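Local coordinates for protein transcriptional regulator WhiB1 (Mycobacterium tuberculosis H37Rv, PDB 6ONO) that represses transcription in vitro, binds DNA in its apo or nitrosylated form, and carries a [4Fe-4S] cluster stable to oxygen but very reactive to nitric oxide, at residues 15-20 with 34-39. Sequence-based numbering, arbitrary orientation.
Sequences ELFFPV and KLVCNR. With SF4 (iron/sulfur cluster), chain E.
The 3-10 turn at Leu16 and Phe17 faces helix 27-38 at Val36 and Cys37, yet the backbones stay well apart, with Phe17 CA and Lys34 CA, the closest pair of alpha carbons, separated by 8.4 Å. Side chains alone bridge the gap, and no hydrogen bond crosses it. Phe17 carries much of the contact, its CG anti to the carbonyl carbon (chi1 -65°), which carries the far rim of the ring to the helix. There Phe17 CZ meets Val36 CG1 at 3.7 Å, the methyl lying in the ring plane at the edge, and the two side chains cross at about a right angle. Next to it on the same rim, Phe17 CE2 lies 4.1 Å from Cys37 SG. This sulfur-aromatic contact is also edge-on, with Cys37 SG 81° off the normal of the Phe17 ring and 5.4 Å from its centroid. In this WhiB-family fold, Cys37 is one of four cysteines, with Cys9, Cys40 and Cys46, assigned as ligands of the [4Fe-4S] cluster, and Cys37 SG binds iron FE2 of the cluster at 2.3 Å. The Phe17 ring borders the cluster pocket: Phe17 CE2 also lies 4.1 Å from cluster sulfide S4, which approaches obliquely, and the ring touches Cys9 as well, while the Phe17 backbone is hydrogen-bonded to Val59. Val36 divides its two methyls: Val36 CG1, anti to the backbone N (chi1 -180°), also approaches cluster sulfide S3 at 3.8 Å, whereas CG2 turns to Leu16 CD2, 3.9 Å away. Val8 adds to the apolar surroundings of Val36, and a hydrogen bond between Cys37 O and Thr43 OG1 links helix 27-38 to helix 43-53.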
# COMPACT_ATOMS: atom_id res chain seq x y z
N GLU A 15 8.50 3.27 0.48
CA GLU A 15 7.63 4.42 0.23
C GLU A 15 7.84 5.01 -1.15
O GLU A 15 7.01 5.81 -1.60
CB GLU A 15 7.84 5.50 1.29
CG GLU A 15 6.99 5.24 2.53
CD GLU A 15 5.51 5.42 2.26
OE1 GLU A 15 5.03 6.57 2.33
OE2 GLU A 15 4.82 4.41 1.97
N LEU A 16 8.94 4.66 -1.82
CA LEU A 16 9.13 5.10 -3.19
C LEU A 16 7.98 4.62 -4.06
O LEU A 16 7.60 5.30 -5.02
CB LEU A 16 10.46 4.58 -3.74
CG LEU A 16 10.76 4.82 -5.21
CD1 LEU A 16 10.90 6.31 -5.50
CD2 LEU A 16 12.01 4.05 -5.62
N PHE A 17 7.40 3.48 -3.72
CA PHE A 17 6.36 2.91 -4.57
C PHE A 17 4.98 3.40 -4.20
O PHE A 17 4.00 2.97 -4.80
CB PHE A 17 6.45 1.39 -4.54
CG PHE A 17 7.73 0.90 -5.12
CD1 PHE A 17 8.87 0.81 -4.33
CD2 PHE A 17 7.83 0.66 -6.47
CE1 PHE A 17 10.05 0.42 -4.88
CE2 PHE A 17 9.02 0.26 -7.03
CZ PHE A 17 10.13 0.15 -6.23
N PHE A 18 4.89 4.35 -3.27
CA PHE A 18 3.61 4.92 -2.85
C PHE A 18 3.71 6.44 -2.85
O PHE A 18 3.71 7.08 -1.79
CB PHE A 18 3.20 4.35 -1.50
CG PHE A 18 2.79 2.92 -1.59
CD1 PHE A 18 3.74 1.90 -1.55
CD2 PHE A 18 1.46 2.58 -1.83
CE1 PHE A 18 3.37 0.57 -1.69
CE2 PHE A 18 1.08 1.27 -1.99
CZ PHE A 18 2.03 0.26 -1.92
N PRO A 19 3.80 7.06 -4.02
CA PRO A 19 3.83 8.53 -4.06
C PRO A 19 2.48 9.10 -3.67
O PRO A 19 1.43 8.55 -4.01
CB PRO A 19 4.17 8.85 -5.52
CG PRO A 19 3.68 7.68 -6.28
CD PRO A 19 3.84 6.48 -5.38
N VAL A 20 2.52 10.19 -2.93
CA VAL A 20 1.31 10.90 -2.54
C VAL A 20 1.17 12.11 -3.46
O VAL A 20 2.12 12.89 -3.63
CB VAL A 20 1.33 11.30 -1.06
CG1 VAL A 20 2.60 12.06 -0.70
CG2 VAL A 20 0.10 12.13 -0.72
N LYS A 34 9.10 3.65 -11.30
CA LYS A 34 9.08 2.91 -12.55
C LYS A 34 10.49 2.55 -13.01
O LYS A 34 10.68 1.51 -13.64
CB LYS A 34 8.37 3.71 -13.64
CG LYS A 34 6.87 3.76 -13.52
CD LYS A 34 6.29 4.57 -14.68
CE LYS A 34 4.78 4.53 -14.66
NZ LYS A 34 4.19 5.15 -15.86
N LEU A 35 11.48 3.41 -12.74
CA LEU A 35 12.86 3.09 -13.09
C LEU A 35 13.32 1.82 -12.39
O LEU A 35 14.10 1.04 -12.95
CB LEU A 35 13.79 4.24 -12.75
CG LEU A 35 13.73 5.42 -13.72
CD1 LEU A 35 14.69 6.50 -13.28
CD2 LEU A 35 14.03 4.97 -15.12
N VAL A 36 12.89 1.61 -11.14
CA VAL A 36 13.20 0.37 -10.45
C VAL A 36 12.51 -0.80 -11.15
O VAL A 36 13.14 -1.82 -11.45
CB VAL A 36 12.78 0.45 -8.97
CG1 VAL A 36 13.12 -0.86 -8.25
CG2 VAL A 36 13.45 1.64 -8.28
N CYS A 37 11.22 -0.66 -11.42
CA CYS A 37 10.51 -1.75 -12.09
C CYS A 37 11.14 -2.12 -13.43
O CYS A 37 11.11 -3.29 -13.84
CB CYS A 37 9.04 -1.38 -12.29
SG CYS A 37 8.15 -1.12 -10.75
N ASN A 38 11.71 -1.14 -14.13
CA ASN A 38 12.28 -1.36 -15.45
C ASN A 38 13.55 -2.21 -15.41
O ASN A 38 13.94 -2.77 -16.44
CB ASN A 38 12.56 -0.00 -16.10
CG ASN A 38 11.30 0.64 -16.67
OD1 ASN A 38 10.20 0.11 -16.50
ND2 ASN A 38 11.45 1.81 -17.30
N ARG A 39 14.19 -2.31 -14.25
CA ARG A 39 15.33 -3.21 -14.09
C ARG A 39 14.96 -4.39 -13.19
O ARG A 39 15.83 -4.95 -12.51
CB ARG A 39 16.54 -2.47 -13.54
CG ARG A 39 16.34 -1.75 -12.23
CD ARG A 39 17.68 -1.21 -11.73
NE ARG A 39 17.53 -0.22 -10.66
CZ ARG A 39 17.33 -0.52 -9.39
NH1 ARG A 39 17.23 -1.78 -9.00
NH2 ARG A 39 17.22 0.45 -8.49
FE1 SF4 E . 9.03 -4.31 -7.20
FE2 SF4 E . 8.47 -3.00 -9.52
FE3 SF4 E . 7.04 -5.24 -8.84
FE4 SF4 E . 9.66 -5.47 -9.56
S1 SF4 E . 7.96 -4.75 -10.87
S2 SF4 E . 8.65 -6.48 -7.81
S3 SF4 E . 10.51 -3.53 -8.72
S4 SF4 E . 7.07 -3.26 -7.71